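PDB 3EWL: uncharacterized protein from Bacteroides fragilis, which is of unknown function, although its C-terminal part, the piece described here, has a thioredoxin-like fold and may take part in thiol-disulfide chemistry. Local coordinates for residues A[10-15]-A[90-96]; A[22-28]-A[116-120]; A[30-34]-A[45-49]; A[68-72]-A[98-102]. All coordinates share one frame. Residue numbers count along the deposited sequence, not the author numbering.

Interaction 1 (A[10-15]-A[90-96]); sequences FTYVTV and IVGWNKA
Where two strands cross steeply, a few well-chosen bonds can replace a full ladder, as 10-15 and 90-96 illustrate. Strands 11-13 and 90-93 are extended, approach to 4.6 Å between axes, and differ in direction by 106°. A single antiparallel bridge, the hydrogen-bonded pair V13 and W93 with CA atoms 5.4 Å apart, joins them: V13 N gives to W93 O (3.0 Å) and W93 N to V13 O (2.8 Å). The CA-H groups supplement this, Y12 CA lying 3.3 Å from W93 O and G92 CA 3.1 Å from V13 O. Beyond W93 the chain makes an inverse gamma turn centred on N94, then takes helical angles at K95 and A96. With chi1 t, N94 sends ND2 to T11 O (2.9 Å) and also to D98, while OD1 receives I99 N. Water 1 joins T11 OG1 (3.0 Å) to A96 N (2.9 Å), and water 2 joins V15 N (2.7 Å) to V91 O (2.9 Å). T14 OG1 is bonded to D18, and W93 NE1 to D72 O. Apolar contacts complete the joint: V13 CG1 to W93 CE3, 3.9 Å, and Y12 CE1 (chi1 p) to I90 CG2, 3.9 Å. G92 CA lies 4.0 Å from Y12 CD1, where a CB would clash with that ring atom. Strand 11-13, half of a hairpin with 19-21, is thus laid across the outermost strand 90-93 of the central sheet of a thioredoxin-like fold.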
loop_
_atom_site.group_PDB
_atom_site.type_symbol
_atom_site.label_atom_id
_atom_site.label_comp_id
_atom_site.label_asym_id
_atom_site.label_seq_id
_atom_site.Cartn_x
_atom_site.Cartn_y
_atom_site.Cartn_z
ATOM N N PHE A 10 -8.984 -3.885 6.981
ATOM C CA PHE A 10 -8.461 -5.257 7.107
ATOM C C PHE A 10 -7.307 -5.261 8.102
ATOM O O PHE A 10 -6.756 -4.203 8.444
ATOM C CB PHE A 10 -7.932 -5.765 5.752
ATOM C CG PHE A 10 -6.983 -4.817 5.097
ATOM C CD1 PHE A 10 -5.601 -4.946 5.275
ATOM C CD2 PHE A 10 -7.463 -3.789 4.292
ATOM C CE1 PHE A 10 -4.723 -4.052 4.668
ATOM C CE2 PHE A 10 -6.572 -2.863 3.688
ATOM C CZ PHE A 10 -5.217 -3.012 3.875
ATOM N N THR A 11 -6.908 -6.456 8.524
ATOM C CA THR A 11 -5.761 -6.579 9.406
ATOM C C THR A 11 -4.540 -7.042 8.614
ATOM O O THR A 11 -4.674 -7.555 7.489
ATOM C CB THR A 11 -6.044 -7.575 10.537
ATOM O OG1 THR A 11 -6.463 -8.813 9.962
ATOM C CG2 THR A 11 -7.182 -7.035 11.450
ATOM N N TYR A 12 -3.356 -6.894 9.202
ATOM C CA TYR A 12 -2.127 -7.348 8.563
ATOM C C TYR A 12 -1.096 -7.588 9.635
ATOM O O TYR A 12 -1.238 -7.097 10.766
ATOM C CB TYR A 12 -1.604 -6.326 7.532
ATOM C CG TYR A 12 -1.277 -4.993 8.125
ATOM C CD1 TYR A 12 0.018 -4.706 8.562
ATOM C CD2 TYR A 12 -2.263 -3.995 8.261
ATOM C CE1 TYR A 12 0.329 -3.471 9.149
ATOM C CE2 TYR A 12 -1.966 -2.745 8.861
ATOM C CZ TYR A 12 -0.673 -2.502 9.296
ATOM O OH TYR A 12 -0.369 -1.302 9.859
ATOM N N VAL A 13 -0.057 -8.338 9.277
ATOM C CA VAL A 13 1.109 -8.502 10.132
ATOM C C VAL A 13 2.337 -8.034 9.379
ATOM O O VAL A 13 2.384 -8.084 8.132
ATOM C CB VAL A 13 1.270 -9.953 10.648
ATOM C CG1 VAL A 13 1.580 -10.925 9.494
ATOM C CG2 VAL A 13 2.328 -9.994 11.791
ATOM N N THR A 14 3.292 -7.495 10.129
ATOM C CA THR A 14 4.592 -7.192 9.565
ATOM C C THR A 14 5.604 -8.226 10.032
ATOM O O THR A 14 5.358 -9.039 10.946
ATOM C CB THR A 14 5.097 -5.794 9.946
ATOM O OG1 THR A 14 5.464 -5.795 11.328
ATOM C CG2 THR A 14 4.030 -4.765 9.717
ATOM N N VAL A 15 6.764 -8.170 9.404
ATOM C CA VAL A 15 7.834 -9.046 9.739
ATOM C C VAL A 15 8.317 -8.849 11.189
ATOM O O VAL A 15 8.780 -9.785 11.816
ATOM C CB VAL A 15 8.939 -8.858 8.690
ATOM C CG1 VAL A 15 10.273 -8.702 9.327
ATOM C CG2 VAL A 15 8.850 -9.981 7.650
ATOM N N ILE A 90 5.501 0.740 5.488
ATOM C CA ILE A 90 5.010 -0.339 6.313
ATOM C C ILE A 90 4.723 -1.489 5.352
ATOM O O ILE A 90 4.058 -1.281 4.360
ATOM C CB ILE A 90 3.752 0.102 7.055
ATOM C CG1 ILE A 90 4.117 1.259 7.985
ATOM C CG2 ILE A 90 3.092 -1.080 7.871
ATOM C CD1 ILE A 90 2.870 1.917 8.564
ATOM N N VAL A 91 5.275 -2.678 5.626
ATOM C CA VAL A 91 5.166 -3.822 4.729
ATOM C C VAL A 91 4.394 -4.917 5.464
ATOM O O VAL A 91 4.858 -5.374 6.521
ATOM C CB VAL A 91 6.566 -4.330 4.352
ATOM C CG1 VAL A 91 6.463 -5.589 3.472
ATOM C CG2 VAL A 91 7.320 -3.222 3.660
ATOM N N GLY A 92 3.220 -5.301 4.948
ATOM C CA GLY A 92 2.326 -6.211 5.673
ATOM C C GLY A 92 1.773 -7.357 4.844
ATOM O O GLY A 92 1.705 -7.261 3.637
ATOM N N TRP A 93 1.383 -8.442 5.502
ATOM C CA TRP A 93 0.727 -9.574 4.866
ATOM C C TRP A 93 -0.661 -9.675 5.471
ATOM O O TRP A 93 -0.783 -9.718 6.680
ATOM C CB TRP A 93 1.511 -10.884 5.152
ATOM C CG TRP A 93 0.811 -12.193 4.765
ATOM C CD1 TRP A 93 0.181 -12.460 3.591
ATOM C CD2 TRP A 93 0.737 -13.406 5.541
ATOM N NE1 TRP A 93 -0.301 -13.744 3.589
ATOM C CE2 TRP A 93 0.025 -14.349 4.771
ATOM C CE3 TRP A 93 1.217 -13.787 6.812
ATOM C CZ2 TRP A 93 -0.254 -15.660 5.233
ATOM C CZ3 TRP A 93 0.940 -15.075 7.287
ATOM C CH2 TRP A 93 0.209 -16.002 6.494
ATOM N N ASN A 94 -1.690 -9.753 4.633
ATOM C CA ASN A 94 -3.080 -9.966 5.073
ATOM C C ASN A 94 -3.248 -11.432 5.469
ATOM O O ASN A 94 -3.816 -12.220 4.719
ATOM C CB ASN A 94 -4.038 -9.571 3.945
ATOM C CG ASN A 94 -5.533 -9.699 4.317
ATOM O OD1 ASN A 94 -6.315 -10.274 3.544
ATOM N ND2 ASN A 94 -5.939 -9.147 5.492
ATOM N N LYS A 95 -2.691 -11.787 6.627
ATOM C CA LYS A 95 -2.661 -13.167 7.153
ATOM C C LYS A 95 -4.092 -13.700 7.227
ATOM O O LYS A 95 -4.336 -14.867 6.883
ATOM C CB LYS A 95 -1.993 -13.168 8.540
ATOM C CG LYS A 95 -1.780 -14.524 9.271
ATOM C CD LYS A 95 -0.944 -14.284 10.555
ATOM C CE LYS A 95 -0.733 -15.567 11.406
ATOM N NZ LYS A 95 -2.081 -16.154 11.864
ATOM N N ALA A 96 -5.036 -12.840 7.612
ATOM C CA ALA A 96 -6.455 -13.249 7.675
ATOM C C ALA A 96 -7.020 -13.743 6.324
ATOM O O ALA A 96 -7.937 -14.561 6.320
ATOM C CB ALA A 96 -7.333 -12.151 8.297
HETATM O O HOH W 1 -4.100 -10.432 9.036
HETATM O O HOH W 2 7.434 -6.331 7.538
#

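Interaction 2 (A[22-28]-A[116-120]); sequences MSRLKAQ and LDGRK
Lysine is well suited to closing a loop onto another loop, since its long chain can be apolar along its length and still end on a carbonyl. Here a 3-10 turn at 22-24, with L25 N bonded to M22 O (3.0 Å), runs into an irregular 25-28 that passes the turn 116-120. L116 comes first, its CD1 3.9 Å from SE of M22, a selenomethionine. D117 opens a type I turn closed by K120 N to D117 O (3.1 Å), and its OD1 is bonded to R121 N. G118 CA lies 4.6 Å from Q28 CA; water 4 gives to Q28 O (2.5 Å) and weakly accepts from G118 N (2.7 Å), while water 3 links A27 N (2.9 Å) with G118 O (3.3 Å). K120 ends the turn with positive phi (67°); its chi1 and chi2, both m, bring CD against M22 SE at 3.9 Å, and K120 NZ makes a very short hydrogen bond, 2.5 Å, to L25 O. The contact joins the connection between strands 19-21 and 29-34 to the hairpin turn between strands 112-116 and 122-124.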
loop_
_atom_site.group_PDB
_atom_site.type_symbol
_atom_site.label_atom_id
_atom_site.label_comp_id
_atom_site.label_asym_id
_atom_site.label_seq_id
_atom_site.Cartn_x
_atom_site.Cartn_y
_atom_site.Cartn_z
HETATM N N MSE A 22 -5.613 -1.547 9.286
HETATM C CA MSE A 22 -5.276 -0.420 8.432
HETATM C C MSE A 22 -5.810 0.884 9.005
HETATM O O MSE A 22 -5.115 1.906 8.978
HETATM C CB MSE A 22 -5.800 -0.646 7.017
HETATM C CG MSE A 22 -5.419 0.458 6.061
HETATM SE SE MSE A 22 -6.863 1.762 5.898
HETATM C CE MSE A 22 -7.914 0.629 4.659
ATOM N N SER A 23 -7.041 0.853 9.506
ATOM C CA SER A 23 -7.741 2.069 9.947
ATOM C C SER A 23 -7.024 2.678 11.139
ATOM O O SER A 23 -7.197 3.848 11.395
ATOM C CB SER A 23 -9.203 1.789 10.327
ATOM O OG SER A 23 -9.274 0.783 11.331
ATOM N N ARG A 24 -6.215 1.887 11.837
ATOM C CA ARG A 24 -5.506 2.351 13.021
ATOM C C ARG A 24 -4.247 3.115 12.671
ATOM O O ARG A 24 -3.612 3.714 13.562
ATOM C CB ARG A 24 -5.119 1.180 13.940
ATOM C CG ARG A 24 -6.306 0.337 14.365
ATOM C CD ARG A 24 -7.022 0.941 15.523
ATOM N NE ARG A 24 -6.735 0.189 16.746
ATOM C CZ ARG A 24 -7.443 -0.854 17.176
ATOM N NH1 ARG A 24 -8.504 -1.292 16.487
ATOM N NH2 ARG A 24 -7.090 -1.458 18.307
ATOM N N LEU A 25 -3.845 3.066 11.396
ATOM C CA LEU A 25 -2.694 3.833 10.929
ATOM C C LEU A 25 -3.142 5.248 10.638
ATOM O O LEU A 25 -3.854 5.498 9.674
ATOM C CB LEU A 25 -2.097 3.229 9.668
ATOM C CG LEU A 25 -1.333 1.920 9.830
ATOM C CD1 LEU A 25 -0.880 1.420 8.461
ATOM C CD2 LEU A 25 -0.134 2.104 10.756
ATOM N N LYS A 26 -2.736 6.178 11.484
ATOM C CA LYS A 26 -3.124 7.572 11.315
ATOM C C LYS A 26 -2.167 8.193 10.320
ATOM O O LYS A 26 -0.957 7.916 10.402
ATOM C CB LYS A 26 -2.988 8.276 12.662
ATOM C CG LYS A 26 -1.773 7.768 13.490
ATOM C CD LYS A 26 -0.531 8.718 13.466
ATOM C CE LYS A 26 -0.591 9.683 14.626
ATOM N NZ LYS A 26 -1.669 9.387 15.641
ATOM N N ALA A 27 -2.691 9.001 9.392
ATOM C CA ALA A 27 -1.851 9.855 8.557
ATOM C C ALA A 27 -2.725 10.761 7.697
ATOM O O ALA A 27 -3.911 10.463 7.486
ATOM C CB ALA A 27 -0.918 9.027 7.663
ATOM N N GLN A 28 -2.140 11.840 7.183
ATOM C CA GLN A 28 -2.878 12.752 6.321
ATOM C C GLN A 28 -3.276 12.084 5.022
ATOM O O GLN A 28 -4.367 12.316 4.500
ATOM C CB GLN A 28 -2.085 14.034 6.025
ATOM C CG GLN A 28 -2.982 15.160 5.467
ATOM C CD GLN A 28 -4.008 15.706 6.517
ATOM O OE1 GLN A 28 -3.632 16.377 7.508
ATOM N NE2 GLN A 28 -5.309 15.421 6.285
ATOM N N LEU A 116 -5.703 7.104 -0.218
ATOM C CA LEU A 116 -6.773 7.393 0.719
ATOM C C LEU A 116 -6.438 8.715 1.377
ATOM O O LEU A 116 -5.250 9.043 1.518
ATOM C CB LEU A 116 -6.842 6.339 1.853
ATOM C CG LEU A 116 -6.638 4.895 1.480
ATOM C CD1 LEU A 116 -6.733 4.017 2.709
ATOM C CD2 LEU A 116 -7.672 4.485 0.401
ATOM N N ASP A 117 -7.474 9.447 1.803
ATOM C CA ASP A 117 -7.297 10.709 2.494
ATOM C C ASP A 117 -7.227 10.498 3.995
ATOM O O ASP A 117 -6.999 9.384 4.467
ATOM C CB ASP A 117 -8.437 11.676 2.149
ATOM C CG ASP A 117 -9.803 11.324 2.835
ATOM O OD1 ASP A 117 -9.944 10.384 3.649
ATOM O OD2 ASP A 117 -10.760 12.069 2.557
ATOM N N GLY A 118 -7.445 11.578 4.738
ATOM C CA GLY A 118 -7.329 11.583 6.173
ATOM C C GLY A 118 -8.389 10.754 6.859
ATOM O O GLY A 118 -8.149 10.224 7.941
ATOM N N ARG A 119 -9.560 10.647 6.247
ATOM C CA ARG A 119 -10.625 9.796 6.813
ATOM C C ARG A 119 -10.616 8.357 6.269
ATOM O O ARG A 119 -11.534 7.585 6.532
ATOM C CB ARG A 119 -12.004 10.467 6.641
ATOM C CG ARG A 119 -12.280 11.410 7.841
ATOM C CD ARG A 119 -13.434 12.443 7.669
ATOM N NE ARG A 119 -13.372 13.409 8.786
ATOM C CZ ARG A 119 -14.388 14.139 9.234
ATOM N NH1 ARG A 119 -15.581 14.028 8.662
ATOM N NH2 ARG A 119 -14.205 14.975 10.257
ATOM N N LYS A 120 -9.565 8.009 5.525
ATOM C CA LYS A 120 -9.471 6.705 4.869
ATOM C C LYS A 120 -10.511 6.595 3.787
ATOM O O LYS A 120 -10.956 5.493 3.429
ATOM C CB LYS A 120 -9.664 5.561 5.866
ATOM C CG LYS A 120 -8.635 5.482 6.930
ATOM C CD LYS A 120 -7.261 5.606 6.349
ATOM C CE LYS A 120 -6.311 6.170 7.387
ATOM N NZ LYS A 120 -5.591 5.062 7.965
HETATM O O HOH W 3 -5.554 8.717 9.252
HETATM O O HOH W 4 -6.249 13.706 3.634
#

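Interaction 3 (A[30-34]-A[45-49]); sequences TMLFF and FEKLF
This is a buried helix-on-sheet contact, made wholly by side chains, between the central strand 29-34 and the helix 40-50 that follows it. The strand and helix segments run nearly antiparallel, at 150°, with axes 12.3 Å apart at closest and the nearest CA atoms, F33 and E46, separated by 9.6 Å; large side chains therefore have to fill the gap. Strand alternation selects M31 and F33 to point toward the helix, while the helical repeat brings F45 and F49, one turn apart, toward the strand; F49 N is bonded to F45 O (2.8 Å). All four adopt chi1 t. Selenomethionine M31 makes Met-aromatic contacts with both rings: SE is 5.5 Å from the F45 centroid, at the ring edge, and 4.8 Å from that of F49, obliquely. Its CE comes 3.8 Å from F45 CE2. The rings of F33 and F45 meet obliquely, with centroids 5.2 Å apart, planes at 35° and a close approach of 3.2 Å between F33 CE1 and F45 CD2. E46 OE1 lies 3.5 Å from F33 CE2, its charge being met by a salt bridge to R43. W89 packs edge-to-face on both F33 and F49, and M129 touches F45. A central strand packed against the helix that follows it belongs to the thioredoxin-like fold; CxxC at the helix start, here C39 and C42, is the pattern of its redox-active members, so a redox role is possible but unproven.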
loop_
_atom_site.group_PDB
_atom_site.type_symbol
_atom_site.label_atom_id
_atom_site.label_comp_id
_atom_site.label_asym_id
_atom_site.label_seq_id
_atom_site.Cartn_x
_atom_site.Cartn_y
_atom_site.Cartn_z
ATOM N N THR A 30 -2.839 8.055 3.031
ATOM C CA THR A 30 -2.379 6.681 3.044
ATOM C C THR A 30 -2.373 6.159 1.615
ATOM O O THR A 30 -3.405 6.187 0.931
ATOM C CB THR A 30 -3.300 5.782 3.909
ATOM O OG1 THR A 30 -3.355 6.326 5.241
ATOM C CG2 THR A 30 -2.767 4.329 3.993
HETATM N N MSE A 31 -1.214 5.706 1.149
HETATM C CA MSE A 31 -1.196 5.001 -0.126
HETATM C C MSE A 31 -1.203 3.508 0.147
HETATM O O MSE A 31 -0.273 2.993 0.773
HETATM C CB MSE A 31 0.022 5.386 -0.945
HETATM C CG MSE A 31 0.065 4.710 -2.341
HETATM SE SE MSE A 31 1.633 5.212 -3.405
HETATM C CE MSE A 31 2.844 3.812 -2.870
ATOM N N LEU A 32 -2.192 2.801 -0.382
ATOM C CA LEU A 32 -2.153 1.349 -0.322
ATOM C C LEU A 32 -1.452 0.796 -1.554
ATOM O O LEU A 32 -1.752 1.200 -2.671
ATOM C CB LEU A 32 -3.559 0.751 -0.260
ATOM C CG LEU A 32 -4.519 1.259 0.791
ATOM C CD1 LEU A 32 -5.854 0.561 0.497
ATOM C CD2 LEU A 32 -4.052 1.019 2.241
ATOM N N PHE A 33 -0.524 -0.122 -1.335
ATOM C CA PHE A 33 0.272 -0.695 -2.409
ATOM C C PHE A 33 0.103 -2.206 -2.385
ATOM O O PHE A 33 0.744 -2.893 -1.572
ATOM C CB PHE A 33 1.759 -0.286 -2.241
ATOM C CG PHE A 33 2.668 -0.730 -3.391
ATOM C CD1 PHE A 33 2.709 -0.017 -4.583
ATOM C CD2 PHE A 33 3.510 -1.838 -3.260
ATOM C CE1 PHE A 33 3.563 -0.408 -5.638
ATOM C CE2 PHE A 33 4.385 -2.218 -4.301
ATOM C CZ PHE A 33 4.392 -1.504 -5.503
ATOM N N PHE A 34 -0.796 -2.732 -3.225
ATOM C CA PHE A 34 -1.001 -4.164 -3.275
ATOM C C PHE A 34 -0.002 -4.770 -4.194
ATOM O O PHE A 34 0.050 -4.425 -5.368
ATOM C CB PHE A 34 -2.443 -4.564 -3.626
ATOM C CG PHE A 34 -3.475 -4.006 -2.657
ATOM C CD1 PHE A 34 -3.665 -4.584 -1.397
ATOM C CD2 PHE A 34 -4.197 -2.850 -2.972
ATOM C CE1 PHE A 34 -4.611 -4.040 -0.475
ATOM C CE2 PHE A 34 -5.135 -2.303 -2.061
ATOM C CZ PHE A 34 -5.347 -2.924 -0.814
ATOM N N PHE A 45 7.872 0.133 -9.904
ATOM C CA PHE A 45 7.119 1.192 -9.242
ATOM C C PHE A 45 7.854 1.653 -7.966
ATOM O O PHE A 45 8.006 2.860 -7.711
ATOM C CB PHE A 45 5.672 0.730 -8.880
ATOM C CG PHE A 45 4.845 1.823 -8.258
ATOM C CD1 PHE A 45 3.974 2.580 -9.040
ATOM C CD2 PHE A 45 5.005 2.164 -6.916
ATOM C CE1 PHE A 45 3.240 3.605 -8.495
ATOM C CE2 PHE A 45 4.260 3.213 -6.350
ATOM C CZ PHE A 45 3.388 3.934 -7.143
ATOM N N GLU A 46 8.255 0.674 -7.144
ATOM C CA GLU A 46 9.028 0.906 -5.910
ATOM C C GLU A 46 10.273 1.744 -6.219
ATOM O O GLU A 46 10.528 2.717 -5.540
ATOM C CB GLU A 46 9.451 -0.416 -5.236
ATOM C CG GLU A 46 8.315 -1.211 -4.611
ATOM C CD GLU A 46 8.618 -2.732 -4.507
ATOM O OE1 GLU A 46 7.653 -3.542 -4.347
ATOM O OE2 GLU A 46 9.798 -3.120 -4.583
ATOM N N LYS A 47 11.011 1.375 -7.265
ATOM C CA LYS A 47 12.199 2.110 -7.708
ATOM C C LYS A 47 11.886 3.546 -8.132
ATOM O O LYS A 47 12.596 4.473 -7.746
ATOM C CB LYS A 47 12.878 1.358 -8.864
ATOM C CG LYS A 47 14.161 2.039 -9.373
ATOM C CD LYS A 47 14.596 1.500 -10.694
ATOM C CE LYS A 47 15.898 2.131 -11.122
ATOM N NZ LYS A 47 15.649 3.500 -11.638
ATOM N N LEU A 48 10.829 3.735 -8.923
ATOM C CA LEU A 48 10.483 5.066 -9.427
ATOM C C LEU A 48 9.978 5.970 -8.309
ATOM O O LEU A 48 10.311 7.143 -8.257
ATOM C CB LEU A 48 9.405 4.993 -10.507
ATOM C CG LEU A 48 9.703 4.450 -11.901
ATOM C CD1 LEU A 48 8.430 4.571 -12.758
ATOM C CD2 LEU A 48 10.871 5.180 -12.559
ATOM N N PHE A 49 9.141 5.407 -7.434
ATOM C CA PHE A 49 8.589 6.145 -6.303
ATOM C C PHE A 49 9.715 6.827 -5.505
ATOM O O PHE A 49 9.584 7.997 -5.139
ATOM C CB PHE A 49 7.753 5.202 -5.408
ATOM C CG PHE A 49 6.967 5.906 -4.345
ATOM C CD1 PHE A 49 5.619 6.212 -4.551
ATOM C CD2 PHE A 49 7.584 6.283 -3.141
ATOM C CE1 PHE A 49 4.873 6.878 -3.566
ATOM C CE2 PHE A 49 6.865 6.941 -2.144
ATOM C CZ PHE A 49 5.502 7.244 -2.353
#

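Interaction 4 (A[68-72]-A[98-102]); sequences AIYPD and DIRTR
A two-pronged salt bridge ties the loop after strand 64-70 to the short helix 98-101. R100 NE donates to D72 OD1 (2.7 Å) and R100 NH2 to D72 OD2 (2.9 Å), both nearly straight, so carboxylate and guanidinium meet edge to edge. R100 achieves this with chi1 and chi2 both m, and its NH1 has a weak hydrogen bond to I107 O. P71 CG then lies over one face of the guanidinium, 4.0 Å from R100 NH2. Between the backbones, water 5 gives to P71 O (2.7 Å) and accepts from R100 N (3.2 Å). Further in, I99, with chi1 m and chi2 t, points toward the strand: its CG2 is 4.2 Å from P71 CB and its CD1 4.0 Å from I69 CG2. The CA atoms of P71 and I99 are 6.4 Å apart, the nearest pair. F34 of the adjoining strand also touches I99. The bidentate Asp-Arg salt bridge, beside the packing of I69, P71 and I99, thus joins helix 98-101 to the C-terminal end of parallel strand 64-70 in a thioredoxin-like fold.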
loop_
_atom_site.group_PDB
_atom_site.type_symbol
_atom_site.label_atom_id
_atom_site.label_comp_id
_atom_site.label_asym_id
_atom_site.label_seq_id
_atom_site.Cartn_x
_atom_site.Cartn_y
_atom_site.Cartn_z
ATOM N N ALA A 68 2.195 -1.155 2.192
ATOM C CA ALA A 68 2.386 -2.157 1.172
ATOM C C ALA A 68 1.864 -3.476 1.740
ATOM O O ALA A 68 2.334 -3.969 2.811
ATOM C CB ALA A 68 3.909 -2.236 0.807
ATOM N N ILE A 69 0.908 -4.050 1.025
ATOM C CA ILE A 69 0.193 -5.203 1.471
ATOM C C ILE A 69 0.278 -6.359 0.470
ATOM O O ILE A 69 -0.082 -6.201 -0.716
ATOM C CB ILE A 69 -1.322 -4.844 1.699
ATOM C CG1 ILE A 69 -1.462 -3.787 2.805
ATOM C CG2 ILE A 69 -2.134 -6.090 2.071
ATOM C CD1 ILE A 69 -0.916 -4.286 4.240
ATOM N N TYR A 70 0.717 -7.523 0.949
ATOM C CA TYR A 70 0.665 -8.763 0.141
ATOM C C TYR A 70 -0.618 -9.497 0.526
ATOM O O TYR A 70 -0.844 -9.739 1.693
ATOM C CB TYR A 70 1.891 -9.630 0.419
ATOM C CG TYR A 70 1.857 -10.991 -0.268
ATOM C CD1 TYR A 70 1.718 -11.113 -1.675
ATOM C CD2 TYR A 70 1.990 -12.150 0.486
ATOM C CE1 TYR A 70 1.679 -12.379 -2.283
ATOM C CE2 TYR A 70 1.968 -13.409 -0.102
ATOM C CZ TYR A 70 1.835 -13.528 -1.471
ATOM O OH TYR A 70 1.815 -14.820 -1.998
ATOM N N PRO A 71 -1.491 -9.800 -0.458
ATOM C CA PRO A 71 -2.808 -10.340 -0.170
ATOM C C PRO A 71 -2.937 -11.835 -0.360
ATOM O O PRO A 71 -4.004 -12.384 -0.037
ATOM C CB PRO A 71 -3.723 -9.630 -1.173
ATOM C CG PRO A 71 -2.821 -9.307 -2.330
ATOM C CD PRO A 71 -1.386 -9.270 -1.843
ATOM N N ASP A 72 -1.876 -12.488 -0.849
ATOM C CA ASP A 72 -1.972 -13.911 -1.208
ATOM C C ASP A 72 -1.311 -14.832 -0.177
ATOM O O ASP A 72 -1.207 -14.430 1.007
ATOM C CB ASP A 72 -1.589 -14.128 -2.674
ATOM C CG ASP A 72 -2.553 -13.365 -3.618
ATOM O OD1 ASP A 72 -3.775 -13.566 -3.450
ATOM O OD2 ASP A 72 -2.132 -12.532 -4.472
ATOM N N ASP A 98 -8.757 -12.189 4.148
ATOM C CA ASP A 98 -10.103 -11.661 3.832
ATOM C C ASP A 98 -10.144 -10.679 2.668
ATOM O O ASP A 98 -11.217 -10.480 2.085
ATOM C CB ASP A 98 -10.765 -11.018 5.056
ATOM C CG ASP A 98 -9.807 -10.084 5.825
ATOM O OD1 ASP A 98 -10.263 -9.442 6.795
ATOM O OD2 ASP A 98 -8.601 -9.997 5.483
ATOM N N ILE A 99 -9.014 -10.050 2.334
ATOM C CA ILE A 99 -8.973 -9.170 1.157
ATOM C C ILE A 99 -9.344 -9.950 -0.117
ATOM O O ILE A 99 -10.153 -9.507 -0.906
ATOM C CB ILE A 99 -7.608 -8.484 1.000
ATOM C CG1 ILE A 99 -7.454 -7.367 2.059
ATOM C CG2 ILE A 99 -7.454 -7.872 -0.453
ATOM C CD1 ILE A 99 -6.038 -6.850 2.165
ATOM N N ARG A 100 -8.787 -11.139 -0.271
ATOM C CA ARG A 100 -9.162 -11.999 -1.369
ATOM C C ARG A 100 -10.495 -12.681 -1.109
ATOM O O ARG A 100 -11.366 -12.586 -1.926
ATOM C CB ARG A 100 -8.072 -13.032 -1.631
ATOM C CG ARG A 100 -6.755 -12.411 -2.142
ATOM C CD ARG A 100 -6.879 -11.840 -3.568
ATOM N NE ARG A 100 -5.564 -11.727 -4.216
ATOM C CZ ARG A 100 -5.321 -10.935 -5.257
ATOM N NH1 ARG A 100 -6.314 -10.209 -5.783
ATOM N NH2 ARG A 100 -4.105 -10.854 -5.780
ATOM N N THR A 101 -10.682 -13.347 0.022
ATOM C CA THR A 101 -11.907 -14.142 0.175
ATOM C C THR A 101 -13.179 -13.308 0.197
ATOM O O THR A 101 -14.200 -13.789 -0.222
ATOM C CB THR A 101 -11.872 -15.131 1.368
ATOM O OG1 THR A 101 -11.705 -14.411 2.580
ATOM C CG2 THR A 101 -10.722 -16.101 1.213
ATOM N N ARG A 102 -13.122 -12.056 0.648
ATOM C CA ARG A 102 -14.284 -11.173 0.563
ATOM C C ARG A 102 -14.134 -10.147 -0.566
ATOM O O ARG A 102 -14.995 -9.295 -0.738
ATOM C CB ARG A 102 -14.545 -10.460 1.888
ATOM C CG ARG A 102 -14.725 -11.395 3.062
ATOM C CD ARG A 102 -15.207 -10.664 4.315
ATOM N NE ARG A 102 -15.389 -11.575 5.463
ATOM C CZ ARG A 102 -15.751 -11.174 6.683
ATOM N NH1 ARG A 102 -15.966 -9.881 6.919
ATOM N NH2 ARG A 102 -15.912 -12.056 7.667
HETATM O O HOH W 5 -6.189 -11.825 1.375
#

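How the interactions relate
The four contacts show how one mixed sheet gathers its surroundings. Strands 29-34, 64-70 and 90-93 lie side by side in it, so interaction 3 meets interaction 4 through F33 O and I69 N (2.8 Å), and interaction 4 meets interaction 1 through G92 N and A68 O (2.7 Å). Interactions 1 and 4, with centres 9 Å apart, are also joined by W93 NE1 to D72 O (2.8 Å) and F10 CD1 against I99 CD1 (3.7 Å). Interaction 2 connects to interaction 1 by M22 N and F10 O (3.0 Å), and to interaction 3 by L116 N and T30 O (2.7 Å). Of the four, interaction 3 contains the helix that carries the possible CxxC site.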